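Local coordinates for protein probable TonB-dependent siderophore receptor PirA (Acinetobacter baumannii, PDB 5FR8) that probably binds iron-chelating siderophores at the outer membrane and begins iron uptake as a TonB-dependent receptor, possibly recognising ferric enterobactin with micromolar affinity, at residues Asp248-Leu253 with Leu299-Asp304; Trp305-Ser310 with Ala356-Glu361; Gln366-Gly371 with Ala415-Asn420. All coordinates share one frame; numbering follows the deposited sequence.

The three contacts sample antiparallel strand pairing along one part of the barrel wall of PirA. Contacts 1 and 2 lie at the surface and are joined by the hairpin turn from strand 290-305 to strand 308-323; their centres are 15 Å apart. Strand 343-361 of contact 2 pairs directly with strand 365-380 of contact 3, and their centres lie 10 Å apart. Contact 3 is partly buried, with a tyrosine over a glycine and polar side chains turned to the plug and the N-terminal residues. Contact 1 instead carries a glutamine-histidine bond, and contact 2 a tryptophan-lined turn.

Contact 1: Asp248-Leu253 with Leu299-Asp304; sequences DQQTVL and LTHEGD
Gln249 opens the antiparallel pairing with Leu299-Asp304 through its carbonyl: its O accepts the backbone N-H of Asp304 at 2.8 Å, just before strand 250-264 begins. The next residue adds a bond between side chains. Gln250 and His301 stand on the same face, and His301 NE2 donates to Gln250 OE1 over 2.8 Å in a nearly straight bond (172° at the hydrogen). The oxygen lies in the plane of the imidazole, whereas the donor sits well above the amide plane; the two flat groups are turned 62° from each other. His301 CG is anti to its backbone N (chi1 179°), and NE2 at the far side of the ring reaches the Gln250 amide.

Thr251 forms a hydrogen-bonded pair with Glu302, receiving the amide of Glu302 at 3.1 Å from N to Thr251 O and returning a longer bond from its own N to Glu302 O. On this other face Thr251 CB meets the first methylene beyond CB of Glu302, CG, at 3.8 Å. Val252 returns to the histidine side, where its two methyls divide the work: CG2 approaches His301 CD2 at 4.1 Å, and CG1 comes near Leu299 CD1. Leu253 completes the sequence with a second hydrogen-bonded pair, its N donating to Thr300 O at 3.0 Å and its O accepting Thr300 N. Its CD1 lies 4.0 Å from Glu302 OE2, an oblique meeting of leucine methyl and carboxylate.

This is regular barrel-wall pairing near the turn end of the strands. Strand 250-264 is flanked on its other side by strand 232-247, where Val252 pairs through its backbone with Trp244, while strand 290-305 continues the wall to strand 308-323 through backbone bonds from His301 to Leu312 and from Gly303 to Ser310.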
ATOM      1  N   ASP A 248      19.318  -5.081 -33.531  1.00 84.67           N
ATOM      2  CA  ASP A 248      19.342  -6.462 -33.058  1.00 87.50           C
ATOM      3  C   ASP A 248      19.614  -6.558 -31.570  1.00 90.19           C
ATOM      4  O   ASP A 248      19.276  -7.566 -30.956  1.00 96.68           O
ATOM      5  CB  ASP A 248      20.398  -7.260 -33.812  1.00 91.98           C
ATOM      6  CG  ASP A 248      20.004  -7.519 -35.252  1.00 94.28           C
ATOM      7  OD1 ASP A 248      18.794  -7.716 -35.500  1.00 91.53           O
ATOM      8  OD2 ASP A 248      20.895  -7.520 -36.130  1.00 98.75           O
ATOM      9  N   GLN A 249      20.207  -5.522 -30.980  1.00 89.70           N
ATOM     10  CA  GLN A 249      20.534  -5.553 -29.556  1.00 90.34           C
ATOM     11  C   GLN A 249      19.983  -4.391 -28.733  1.00 85.75           C
ATOM     12  O   GLN A 249      20.354  -4.248 -27.569  1.00 88.41           O
ATOM     13  CB  GLN A 249      22.044  -5.628 -29.375  1.00 94.19           C
ATOM     14  CG  GLN A 249      22.802  -4.659 -30.244  1.00 98.43           C
ATOM     15  CD  GLN A 249      24.197  -5.146 -30.562  1.00107.45           C
ATOM     16  OE1 GLN A 249      24.619  -6.204 -30.114  1.00109.85           O
ATOM     17  NE2 GLN A 249      24.925  -4.366 -31.346  1.00119.43           N
ATOM     18  N   GLN A 250      19.090  -3.580 -29.307  1.00 83.73           N
ATOM     19  CA  GLN A 250      18.548  -2.404 -28.594  1.00 77.41           C
ATOM     20  C   GLN A 250      17.041  -2.264 -28.695  1.00 72.30           C
ATOM     21  O   GLN A 250      16.476  -2.312 -29.780  1.00 76.50           O
ATOM     22  CB  GLN A 250      19.196  -1.126 -29.111  1.00 73.63           C
ATOM     23  CG  GLN A 250      20.660  -1.019 -28.733  1.00 76.13           C
ATOM     24  CD  GLN A 250      21.264   0.278 -29.182  1.00 77.06           C
ATOM     25  OE1 GLN A 250      20.661   1.334 -29.008  1.00 78.36           O
ATOM     26  NE2 GLN A 250      22.454   0.217 -29.779  1.00 79.51           N
ATOM     27  N   THR A 251      16.390  -2.072 -27.556  1.00 68.16           N
ATOM     28  CA  THR A 251      14.932  -1.962 -27.510  1.00 65.06           C
ATOM     29  C   THR A 251      14.553  -0.692 -26.764  1.00 65.62           C
ATOM     30  O   THR A 251      15.216  -0.295 -25.810  1.00 64.85           O
ATOM     31  CB  THR A 251      14.275  -3.179 -26.823  1.00 64.50           C
ATOM     32  OG1 THR A 251      14.504  -4.362 -27.592  1.00 70.20           O
ATOM     33  CG2 THR A 251      12.812  -3.009 -26.731  1.00 63.78           C
ATOM     34  N   VAL A 252      13.492  -0.032 -27.219  1.00 69.89           N
ATOM     35  CA  VAL A 252      13.014   1.184 -26.578  1.00 66.35           C
ATOM     36  C   VAL A 252      11.520   1.040 -26.273  1.00 64.60           C
ATOM     37  O   VAL A 252      10.734   0.697 -27.158  1.00 61.42           O
ATOM     38  CB  VAL A 252      13.267   2.395 -27.471  1.00 67.41           C
ATOM     39  CG1 VAL A 252      12.668   3.628 -26.843  1.00 69.72           C
ATOM     40  CG2 VAL A 252      14.759   2.588 -27.695  1.00 70.40           C
ATOM     41  N   LEU A 253      11.152   1.279 -25.012  1.00 64.39           N
ATOM     42  CA  LEU A 253       9.765   1.242 -24.564  1.00 60.35           C
ATOM     43  C   LEU A 253       9.270   2.617 -24.181  1.00 61.65           C
ATOM     44  O   LEU A 253       9.945   3.391 -23.505  1.00 67.90           O
ATOM     45  CB  LEU A 253       9.620   0.369 -23.352  1.00 62.33           C
ATOM     46  CG  LEU A 253       9.562  -1.120 -23.639  1.00 70.74           C
ATOM     47  CD1 LEU A 253      10.943  -1.677 -23.970  1.00 80.47           C
ATOM     48  CD2 LEU A 253       8.986  -1.836 -22.424  1.00 68.97           C
ATOM     49  N   LEU A 299      10.322   6.076 -20.163  1.00 62.25           N
ATOM     50  CA  LEU A 299      11.079   5.759 -21.356  1.00 64.89           C
ATOM     51  C   LEU A 299      12.193   4.814 -20.932  1.00 65.09           C
ATOM     52  O   LEU A 299      12.919   5.075 -19.968  1.00 64.03           O
ATOM     53  CB  LEU A 299      11.677   7.036 -21.926  1.00 69.07           C
ATOM     54  CG  LEU A 299      12.165   7.053 -23.374  1.00 71.20           C
ATOM     55  CD1 LEU A 299      11.051   6.755 -24.366  1.00 76.24           C
ATOM     56  CD2 LEU A 299      12.738   8.421 -23.647  1.00 67.97           C
ATOM     57  N   THR A 300      12.319   3.700 -21.630  1.00 67.02           N
ATOM     58  CA  THR A 300      13.261   2.672 -21.217  1.00 67.62           C
ATOM     59  C   THR A 300      14.099   2.201 -22.383  1.00 65.11           C
ATOM     60  O   THR A 300      13.584   2.017 -23.470  1.00 67.38           O
ATOM     61  CB  THR A 300      12.522   1.470 -20.640  1.00 68.32           C
ATOM     62  OG1 THR A 300      11.677   1.916 -19.569  1.00 77.59           O
ATOM     63  CG2 THR A 300      13.518   0.465 -20.109  1.00 72.12           C
ATOM     64  N   HIS A 301      15.394   2.014 -22.153  1.00 64.58           N
ATOM     65  CA  HIS A 301      16.291   1.401 -23.145  1.00 67.76           C
ATOM     66  C   HIS A 301      16.968   0.164 -22.552  1.00 67.26           C
ATOM     67  O   HIS A 301      17.514   0.193 -21.452  1.00 67.03           O
ATOM     68  CB  HIS A 301      17.332   2.427 -23.630  1.00 70.80           C
ATOM     69  CG  HIS A 301      18.311   1.901 -24.635  1.00 71.59           C
ATOM     70  ND1 HIS A 301      19.370   1.090 -24.287  1.00 78.63           N
ATOM     71  CD2 HIS A 301      18.409   2.086 -25.973  1.00 74.08           C
ATOM     72  CE1 HIS A 301      20.073   0.795 -25.369  1.00 76.16           C
ATOM     73  NE2 HIS A 301      19.512   1.387 -26.407  1.00 71.53           N
ATOM     74  N   GLU A 302      16.918  -0.924 -23.297  1.00 68.97           N
ATOM     75  CA  GLU A 302      17.506  -2.163 -22.856  1.00 70.99           C
ATOM     76  C   GLU A 302      18.460  -2.731 -23.889  1.00 74.90           C
ATOM     77  O   GLU A 302      18.061  -3.109 -24.986  1.00 73.77           O
ATOM     78  CB  GLU A 302      16.440  -3.196 -22.501  1.00 72.14           C
ATOM     79  CG  GLU A 302      15.056  -2.983 -23.072  1.00 73.39           C
ATOM     80  CD  GLU A 302      13.994  -3.746 -22.284  1.00 77.62           C
ATOM     81  OE1 GLU A 302      13.788  -3.415 -21.093  1.00 75.79           O
ATOM     82  OE2 GLU A 302      13.378  -4.683 -22.845  1.00 79.05           O
ATOM     83  N   GLY A 303      19.733  -2.786 -23.513  1.00 79.80           N
ATOM     84  CA  GLY A 303      20.769  -3.312 -24.377  1.00 80.98           C
ATOM     85  C   GLY A 303      21.023  -4.783 -24.138  1.00 85.18           C
ATOM     86  O   GLY A 303      21.020  -5.269 -22.992  1.00 84.70           O
ATOM     87  N   ASP A 304      21.250  -5.494 -25.239  1.00 85.28           N
ATOM     88  CA  ASP A 304      21.554  -6.913 -25.191  1.00 84.62           C
ATOM     89  C   ASP A 304      22.941  -7.154 -25.819  1.00 85.00           C
ATOM     90  O   ASP A 304      23.048  -7.506 -26.997  1.00 85.64           O
ATOM     91  CB  ASP A 304      20.444  -7.698 -25.903  1.00 80.09           C
ATOM     92  CG  ASP A 304      20.516  -9.187 -25.625  1.00 78.18           C
ATOM     93  OD1 ASP A 304      21.329  -9.868 -26.250  1.00 72.14           O
ATOM     94  OD2 ASP A 304      19.763  -9.675 -24.775  1.00 81.88           O
TER

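Contact 2: Trp305-Ser310 with Ala356-Glu361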
ATOM      1  N   TRP A 305      23.993  -6.957 -25.018  1.00 81.64           N
ATOM      2  CA  TRP A 305      25.381  -6.942 -25.510  1.00 79.72           C
ATOM      3  C   TRP A 305      26.100  -8.252 -25.254  1.00 78.68           C
ATOM      4  O   TRP A 305      25.666  -9.060 -24.423  1.00 76.04           O
ATOM      5  CB  TRP A 305      26.173  -5.801 -24.858  1.00 79.63           C
ATOM      6  CG  TRP A 305      25.383  -4.544 -24.735  1.00 76.32           C
ATOM      7  CD1 TRP A 305      24.823  -4.039 -23.607  1.00 74.79           C
ATOM      8  CD2 TRP A 305      25.037  -3.655 -25.788  1.00 76.00           C
ATOM      9  NE1 TRP A 305      24.156  -2.888 -23.888  1.00 74.51           N
ATOM     10  CE2 TRP A 305      24.278  -2.625 -25.227  1.00 75.73           C
ATOM     11  CE3 TRP A 305      25.313  -3.621 -27.155  1.00 78.41           C
ATOM     12  CZ2 TRP A 305      23.783  -1.568 -25.983  1.00 77.11           C
ATOM     13  CZ3 TRP A 305      24.820  -2.579 -27.902  1.00 78.59           C
ATOM     14  CH2 TRP A 305      24.063  -1.565 -27.316  1.00 76.99           C
ATOM     15  N   SER A 306      27.210  -8.447 -25.962  1.00 78.99           N
ATOM     16  CA  SER A 306      27.954  -9.675 -25.838  1.00 81.23           C
ATOM     17  C   SER A 306      28.412  -9.888 -24.395  1.00 82.88           C
ATOM     18  O   SER A 306      28.317 -10.999 -23.875  1.00 86.88           O
ATOM     19  CB  SER A 306      29.148  -9.680 -26.776  1.00 83.60           C
ATOM     20  OG  SER A 306      30.089  -8.711 -26.372  1.00 86.57           O
ATOM     21  N   TRP A 307      28.894  -8.837 -23.738  1.00 82.16           N
ATOM     22  CA  TRP A 307      29.335  -8.962 -22.338  1.00 82.93           C
ATOM     23  C   TRP A 307      28.158  -9.058 -21.339  1.00 79.98           C
ATOM     24  O   TRP A 307      28.373  -9.271 -20.150  1.00 77.11           O
ATOM     25  CB  TRP A 307      30.246  -7.787 -21.950  1.00 83.64           C
ATOM     26  CG  TRP A 307      29.585  -6.441 -22.176  1.00 83.49           C
ATOM     27  CD1 TRP A 307      29.745  -5.627 -23.259  1.00 81.15           C
ATOM     28  CD2 TRP A 307      28.641  -5.779 -21.309  1.00 78.54           C
ATOM     29  NE1 TRP A 307      28.973  -4.501 -23.116  1.00 81.69           N
ATOM     30  CE2 TRP A 307      28.286  -4.568 -21.929  1.00 80.32           C
ATOM     31  CE3 TRP A 307      28.091  -6.082 -20.074  1.00 76.42           C
ATOM     32  CZ2 TRP A 307      27.388  -3.664 -21.354  1.00 77.51           C
ATOM     33  CZ3 TRP A 307      27.185  -5.176 -19.497  1.00 77.44           C
ATOM     34  CH2 TRP A 307      26.853  -3.987 -20.137  1.00 76.02           C
ATOM     35  N   GLY A 308      26.928  -8.872 -21.806  1.00 78.23           N
ATOM     36  CA  GLY A 308      25.782  -8.905 -20.904  1.00 80.23           C
ATOM     37  C   GLY A 308      24.684  -7.887 -21.205  1.00 77.43           C
ATOM     38  O   GLY A 308      24.386  -7.606 -22.364  1.00 80.58           O
ATOM     39  N   LYS A 309      24.065  -7.343 -20.162  1.00 72.24           N
ATOM     40  CA  LYS A 309      22.853  -6.539 -20.345  1.00 73.25           C
ATOM     41  C   LYS A 309      22.861  -5.215 -19.595  1.00 70.45           C
ATOM     42  O   LYS A 309      23.595  -5.017 -18.629  1.00 72.57           O
ATOM     43  CB  LYS A 309      21.611  -7.341 -19.958  1.00 73.80           C
ATOM     44  CG  LYS A 309      21.374  -8.514 -20.885  1.00 75.62           C
ATOM     45  CD  LYS A 309      20.035  -9.184 -20.652  1.00 73.42           C
ATOM     46  CE  LYS A 309      19.932 -10.383 -21.583  1.00 75.15           C
ATOM     47  NZ  LYS A 309      18.540 -10.869 -21.729  1.00 75.99           N
ATOM     48  N   SER A 310      22.046  -4.299 -20.081  1.00 68.24           N
ATOM     49  CA  SER A 310      21.985  -2.960 -19.516  1.00 68.77           C
ATOM     50  C   SER A 310      20.558  -2.465 -19.625  1.00 64.15           C
ATOM     51  O   SER A 310      19.814  -2.894 -20.500  1.00 62.50           O
ATOM     52  CB  SER A 310      22.922  -1.997 -20.264  1.00 68.07           C
ATOM     53  OG  SER A 310      22.574  -1.939 -21.624  1.00 66.15           O
ATOM     54  N   ALA A 356      23.436  -2.314 -15.064  1.00 65.18           N
ATOM     55  CA  ALA A 356      24.062  -3.352 -15.902  1.00 68.75           C
ATOM     56  C   ALA A 356      24.254  -4.744 -15.211  1.00 71.49           C
ATOM     57  O   ALA A 356      24.588  -4.819 -14.024  1.00 70.99           O
ATOM     58  CB  ALA A 356      25.394  -2.853 -16.379  1.00 70.65           C
ATOM     59  N   ASN A 357      24.045  -5.817 -15.982  1.00 73.50           N
ATOM     60  CA  ASN A 357      24.211  -7.216 -15.553  1.00 73.73           C
ATOM     61  C   ASN A 357      25.320  -7.915 -16.322  1.00 79.68           C
ATOM     62  O   ASN A 357      25.193  -8.110 -17.526  1.00 84.20           O
ATOM     63  CB  ASN A 357      22.921  -7.979 -15.842  1.00 73.58           C
ATOM     64  CG  ASN A 357      21.664  -7.195 -15.443  1.00 74.35           C
ATOM     65  OD1 ASN A 357      20.698  -7.159 -16.200  1.00 74.12           O
ATOM     66  ND2 ASN A 357      21.667  -6.576 -14.258  1.00 71.93           N
ATOM     67  N   ILE A 358      26.403  -8.308 -15.651  1.00 83.00           N
ATOM     68  CA  ILE A 358      27.524  -8.980 -16.334  1.00 85.29           C
ATOM     69  C   ILE A 358      27.828 -10.397 -15.813  1.00 86.76           C
ATOM     70  O   ILE A 358      28.248 -10.548 -14.669  1.00 89.49           O
ATOM     71  CB  ILE A 358      28.833  -8.166 -16.204  1.00 88.68           C
ATOM     72  CG1 ILE A 358      28.586  -6.667 -16.423  1.00 86.43           C
ATOM     73  CG2 ILE A 358      29.877  -8.671 -17.194  1.00 87.66           C
ATOM     74  CD1 ILE A 358      28.219  -5.913 -15.172  1.00 84.98           C
ATOM     75  N   PRO A 359      27.641 -11.435 -16.658  1.00 85.18           N
ATOM     76  CA  PRO A 359      28.078 -12.790 -16.307  1.00 84.51           C
ATOM     77  C   PRO A 359      29.568 -12.919 -16.421  1.00 87.63           C
ATOM     78  O   PRO A 359      30.114 -12.578 -17.463  1.00 91.36           O
ATOM     79  CB  PRO A 359      27.418 -13.678 -17.367  1.00 83.83           C
ATOM     80  CG  PRO A 359      26.338 -12.844 -17.957  1.00 84.98           C
ATOM     81  CD  PRO A 359      26.816 -11.429 -17.874  1.00 86.51           C
ATOM     82  N   PHE A 360      30.227 -13.411 -15.374  1.00 88.91           N
ATOM     83  CA  PHE A 360      31.664 -13.708 -15.448  1.00 92.12           C
ATOM     84  C   PHE A 360      32.017 -14.749 -14.418  1.00 94.25           C
ATOM     85  O   PHE A 360      31.207 -15.066 -13.546  1.00 97.51           O
ATOM     86  CB  PHE A 360      32.505 -12.458 -15.205  1.00 92.04           C
ATOM     87  CG  PHE A 360      32.495 -11.989 -13.780  1.00 89.71           C
ATOM     88  CD1 PHE A 360      31.353 -11.449 -13.222  1.00 85.40           C
ATOM     89  CD2 PHE A 360      33.637 -12.069 -13.005  1.00 91.63           C
ATOM     90  CE1 PHE A 360      31.355 -11.005 -11.916  1.00 84.78           C
ATOM     91  CE2 PHE A 360      33.640 -11.629 -11.697  1.00 89.54           C
ATOM     92  CZ  PHE A 360      32.499 -11.093 -11.153  1.00 85.48           C
ATOM     93  N   GLU A 361      33.242 -15.255 -14.507  1.00 96.91           N
ATOM     94  CA  GLU A 361      33.687 -16.380 -13.688  1.00 97.75           C
ATOM     95  C   GLU A 361      35.100 -16.106 -13.163  1.00 99.38           C
ATOM     96  O   GLU A 361      36.022 -15.943 -13.937  1.00 98.50           O
ATOM     97  CB  GLU A 361      33.667 -17.626 -14.560  1.00101.55           C
ATOM     98  CG  GLU A 361      33.686 -18.942 -13.822  1.00108.34           C
ATOM     99  CD  GLU A 361      33.324 -20.084 -14.747  1.00113.04           C
ATOM    100  OE1 GLU A 361      32.398 -19.869 -15.565  1.00107.44           O
ATOM    101  OE2 GLU A 361      33.959 -21.172 -14.664  1.00116.64           O
TER
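Trp307 reaches strand 343-361 with the benzo part of its indole: Ala356 CB lies at the ring edge, near its plane, 4.2 Å from CH2. One face of the same ring carries Trp305 CB, 3.5 Å above the plane and displaced toward the rim. Ile358 approaches at a slant, its CG1 3.7 Å from Trp307 CZ3. Trp305 has its own edge partner, since its NE1 donates to Ser310 OG at 2.9 Å with the oxygen close to the indole plane. Both rings therefore pack around the turn, one held by a hydrogen bond and the other by apolar contacts. Trp307 CG sits between the backbone N and the carbonyl carbon (chi1 56°), and the indole beyond it extends to the neighbouring strand.

The backbone supplies the rest. Lys309 and Asn357 form a hydrogen-bonded pair, with Lys309 N 3.0 Å from Asn357 O and Asn357 N donating back to Lys309 O at 2.8 Å. On the face opposite the tryptophans, Lys309 CB faces Asn357 OD1, while the extended lysine chain leads away toward a long, weak ion pair with Asp304. The amide end of Asn357 is held by Glu355. Where the pairing runs out, Trp307 O packs against Ile358 CG2 and Pro359 CD.

Residues Trp305 to Gly308 form a type I turn closed by backbone bonds in both directions, and Gly308 has a positive phi (142°) suited to glycine. A two-residue hairpin of this kind is characteristic of the short periplasmic turns of TonB-dependent barrels. The two tryptophans on the face turned away from Phe28 and Thr30 are consistent with the aromatic girdle of outer-membrane proteins.

Contact 3: Gln366-Gly371 with Ala415-Asn420; sequences QVLTVG and AYIEDN
Tyr416 CG lies between its own backbone N and carbonyl carbon; chi1 55° places CG there, and the ring beyond it lies over Gly371. In this barrel wall the result is the tyrosine-glycine pairing known from transmembrane beta barrels, in which an aromatic ring covers a glycine on the neighbouring strand. Gly371 CA stands over one ring face, 3.8 Å from the centroid and 20° off the normal, as a CH-pi contact. The backbones of the two residues bond in both directions, so the ring covers a pair already fixed by main-chain bonds. At the ring edge, Thr369 CG2 lies near the plane, 4.0 Å from CE2.

Thr369 is itself paired with Glu418, and the two side chains run side by side with CG2 3.6 Å from Glu418 OE1. That carboxylate has its strongest partner in Arg145, within the plug domain sequence, to which OE1 forms a salt bridge; Asn420 ND2 likewise bonds to Val29 O. This face of the two strands, with Val367 against Phe28 and Thr30, therefore looks toward the plug and the N-terminal residues inside the barrel.

The other face is different in character. Leu368 CD1 touches Ile417 CG1 at 3.6 Å, and Val370 is on the same face; Ile417 and Val370 are on the surface, consistent with an outward, lipid-facing side. At the Gln366 end of this face a polar pair takes over. Gln366 CG is anti to its carbonyl carbon, and the chain beyond is extended toward Asp419. The amide and carboxylate planes stand 39° apart, and Gln366 NE2 donates at 2.8 Å to the syn lone pair of Asp419 OD2, which lies close to the amide plane.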
ATOM      1  N   GLN A 366      29.398 -16.332 -11.675  1.00 80.36           N
ATOM      2  CA  GLN A 366      28.757 -15.157 -11.065  1.00 79.58           C
ATOM      3  C   GLN A 366      27.956 -14.329 -12.056  1.00 78.03           C
ATOM      4  O   GLN A 366      28.116 -14.440 -13.257  1.00 79.43           O
ATOM      5  CB  GLN A 366      29.798 -14.256 -10.395  1.00 80.37           C
ATOM      6  CG  GLN A 366      30.614 -14.932  -9.302  1.00 83.57           C
ATOM      7  CD  GLN A 366      31.921 -14.203  -9.070  1.00 83.97           C
ATOM      8  OE1 GLN A 366      32.985 -14.687  -9.447  1.00 90.67           O
ATOM      9  NE2 GLN A 366      31.847 -13.031  -8.469  1.00 81.67           N
ATOM     10  N   VAL A 367      27.082 -13.490 -11.531  1.00 77.51           N
ATOM     11  CA  VAL A 367      26.404 -12.503 -12.332  1.00 75.31           C
ATOM     12  C   VAL A 367      26.410 -11.213 -11.518  1.00 76.82           C
ATOM     13  O   VAL A 367      25.665 -11.080 -10.538  1.00 79.61           O
ATOM     14  CB  VAL A 367      24.973 -12.942 -12.698  1.00 73.29           C
ATOM     15  CG1 VAL A 367      24.275 -11.853 -13.523  1.00 73.68           C
ATOM     16  CG2 VAL A 367      25.001 -14.249 -13.466  1.00 73.11           C
ATOM     17  N   LEU A 368      27.275 -10.277 -11.904  1.00 76.56           N
ATOM     18  CA  LEU A 368      27.383  -9.011 -11.197  1.00 74.97           C
ATOM     19  C   LEU A 368      26.375  -8.016 -11.721  1.00 75.19           C
ATOM     20  O   LEU A 368      26.423  -7.641 -12.891  1.00 81.37           O
ATOM     21  CB  LEU A 368      28.780  -8.442 -11.356  1.00 75.67           C
ATOM     22  CG  LEU A 368      29.038  -7.162 -10.575  1.00 76.64           C
ATOM     23  CD1 LEU A 368      29.229  -7.472  -9.099  1.00 76.90           C
ATOM     24  CD2 LEU A 368      30.251  -6.422 -11.131  1.00 78.90           C
ATOM     25  N   THR A 369      25.457  -7.590 -10.856  1.00 74.45           N
ATOM     26  CA  THR A 369      24.611  -6.425 -11.139  1.00 72.52           C
ATOM     27  C   THR A 369      25.223  -5.154 -10.520  1.00 73.12           C
ATOM     28  O   THR A 369      25.686  -5.170  -9.381  1.00 75.98           O
ATOM     29  CB  THR A 369      23.175  -6.633 -10.623  1.00 69.03           C
ATOM     30  OG1 THR A 369      22.521  -7.611 -11.439  1.00 72.96           O
ATOM     31  CG2 THR A 369      22.387  -5.356 -10.687  1.00 66.93           C
ATOM     32  N   VAL A 370      25.246  -4.058 -11.278  1.00 71.60           N
ATOM     33  CA  VAL A 370      25.674  -2.775 -10.728  1.00 70.47           C
ATOM     34  C   VAL A 370      24.749  -1.673 -11.235  1.00 67.72           C
ATOM     35  O   VAL A 370      24.402  -1.656 -12.412  1.00 67.09           O
ATOM     36  CB  VAL A 370      27.133  -2.495 -11.082  1.00 73.59           C
ATOM     37  CG1 VAL A 370      27.333  -2.629 -12.581  1.00 74.75           C
ATOM     38  CG2 VAL A 370      27.539  -1.123 -10.573  1.00 73.90           C
ATOM     39  N   GLY A 371      24.321  -0.775 -10.349  1.00 68.36           N
ATOM     40  CA  GLY A 371      23.238   0.159 -10.687  1.00 71.11           C
ATOM     41  C   GLY A 371      23.267   1.542 -10.048  1.00 74.06           C
ATOM     42  O   GLY A 371      23.875   1.733  -8.994  1.00 78.60           O
ATOM     43  N   ALA A 415      23.280   4.142  -5.317  1.00 64.65           N
ATOM     44  CA  ALA A 415      24.022   3.173  -6.134  1.00 64.83           C
ATOM     45  C   ALA A 415      24.075   1.823  -5.400  1.00 64.63           C
ATOM     46  O   ALA A 415      24.015   1.770  -4.160  1.00 62.38           O
ATOM     47  CB  ALA A 415      25.431   3.663  -6.406  1.00 65.23           C
ATOM     48  N   TYR A 416      24.185   0.737  -6.159  1.00 62.82           N
ATOM     49  CA  TYR A 416      24.193  -0.590  -5.556  1.00 61.38           C
ATOM     50  C   TYR A 416      25.002  -1.587  -6.377  1.00 63.72           C
ATOM     51  O   TYR A 416      25.220  -1.407  -7.580  1.00 62.43           O
ATOM     52  CB  TYR A 416      22.770  -1.084  -5.376  1.00 57.50           C
ATOM     53  CG  TYR A 416      21.940  -1.084  -6.648  1.00 57.50           C
ATOM     54  CD1 TYR A 416      21.254   0.064  -7.079  1.00 58.51           C
ATOM     55  CD2 TYR A 416      21.813  -2.234  -7.400  1.00 57.69           C
ATOM     56  CE1 TYR A 416      20.488   0.049  -8.227  1.00 56.90           C
ATOM     57  CE2 TYR A 416      21.064  -2.255  -8.551  1.00 58.87           C
ATOM     58  CZ  TYR A 416      20.400  -1.115  -8.953  1.00 58.74           C
ATOM     59  OH  TYR A 416      19.655  -1.164 -10.102  1.00 62.03           O
ATOM     60  N   ILE A 417      25.452  -2.637  -5.705  1.00 66.79           N
ATOM     61  CA  ILE A 417      26.176  -3.723  -6.366  1.00 70.39           C
ATOM     62  C   ILE A 417      25.656  -5.057  -5.844  1.00 67.27           C
ATOM     63  O   ILE A 417      25.260  -5.173  -4.683  1.00 66.02           O
ATOM     64  CB  ILE A 417      27.689  -3.613  -6.156  1.00 71.12           C
ATOM     65  CG1 ILE A 417      28.400  -4.754  -6.870  1.00 76.30           C
ATOM     66  CG2 ILE A 417      28.020  -3.652  -4.677  1.00 72.00           C
ATOM     67  CD1 ILE A 417      29.880  -4.501  -7.119  1.00 79.67           C
ATOM     68  N   GLU A 418      25.624  -6.047  -6.721  1.00 67.36           N
ATOM     69  CA  GLU A 418      24.947  -7.298  -6.435  1.00 70.74           C
ATOM     70  C   GLU A 418      25.591  -8.454  -7.168  1.00 74.45           C
ATOM     71  O   GLU A 418      25.889  -8.357  -8.365  1.00 77.17           O
ATOM     72  CB  GLU A 418      23.505  -7.226  -6.884  1.00 70.27           C
ATOM     73  CG  GLU A 418      22.587  -6.497  -5.937  1.00 69.87           C
ATOM     74  CD  GLU A 418      21.153  -6.607  -6.397  1.00 68.09           C
ATOM     75  OE1 GLU A 418      20.958  -6.700  -7.636  1.00 66.60           O
ATOM     76  OE2 GLU A 418      20.251  -6.623  -5.530  1.00 67.26           O
ATOM     77  N   ASP A 419      25.783  -9.558  -6.452  1.00 73.65           N
ATOM     78  CA  ASP A 419      26.388 -10.735  -7.033  1.00 75.88           C
ATOM     79  C   ASP A 419      25.480 -11.948  -6.805  1.00 73.01           C
ATOM     80  O   ASP A 419      25.031 -12.189  -5.693  1.00 71.60           O
ATOM     81  CB  ASP A 419      27.766 -10.951  -6.402  1.00 77.35           C
ATOM     82  CG  ASP A 419      28.767 -11.582  -7.350  1.00 78.96           C
ATOM     83  OD1 ASP A 419      28.396 -12.068  -8.438  1.00 82.26           O
ATOM     84  OD2 ASP A 419      29.952 -11.595  -6.986  1.00 81.07           O
ATOM     85  N   ASN A 420      25.204 -12.693  -7.873  1.00 72.40           N
ATOM     86  CA  ASN A 420      24.624 -14.018  -7.748  1.00 71.82           C
ATOM     87  C   ASN A 420      25.687 -15.083  -8.030  1.00 73.97           C
ATOM     88  O   ASN A 420      26.158 -15.248  -9.176  1.00 72.59           O
ATOM     89  CB  ASN A 420      23.415 -14.208  -8.659  1.00 69.85           C
ATOM     90  CG  ASN A 420      22.856 -15.613  -8.578  1.00 72.02           C
ATOM     91  OD1 ASN A 420      23.322 -16.426  -7.771  1.00 73.56           O
ATOM     92  ND2 ASN A 420      21.855 -15.912  -9.399  1.00 72.37           N
TER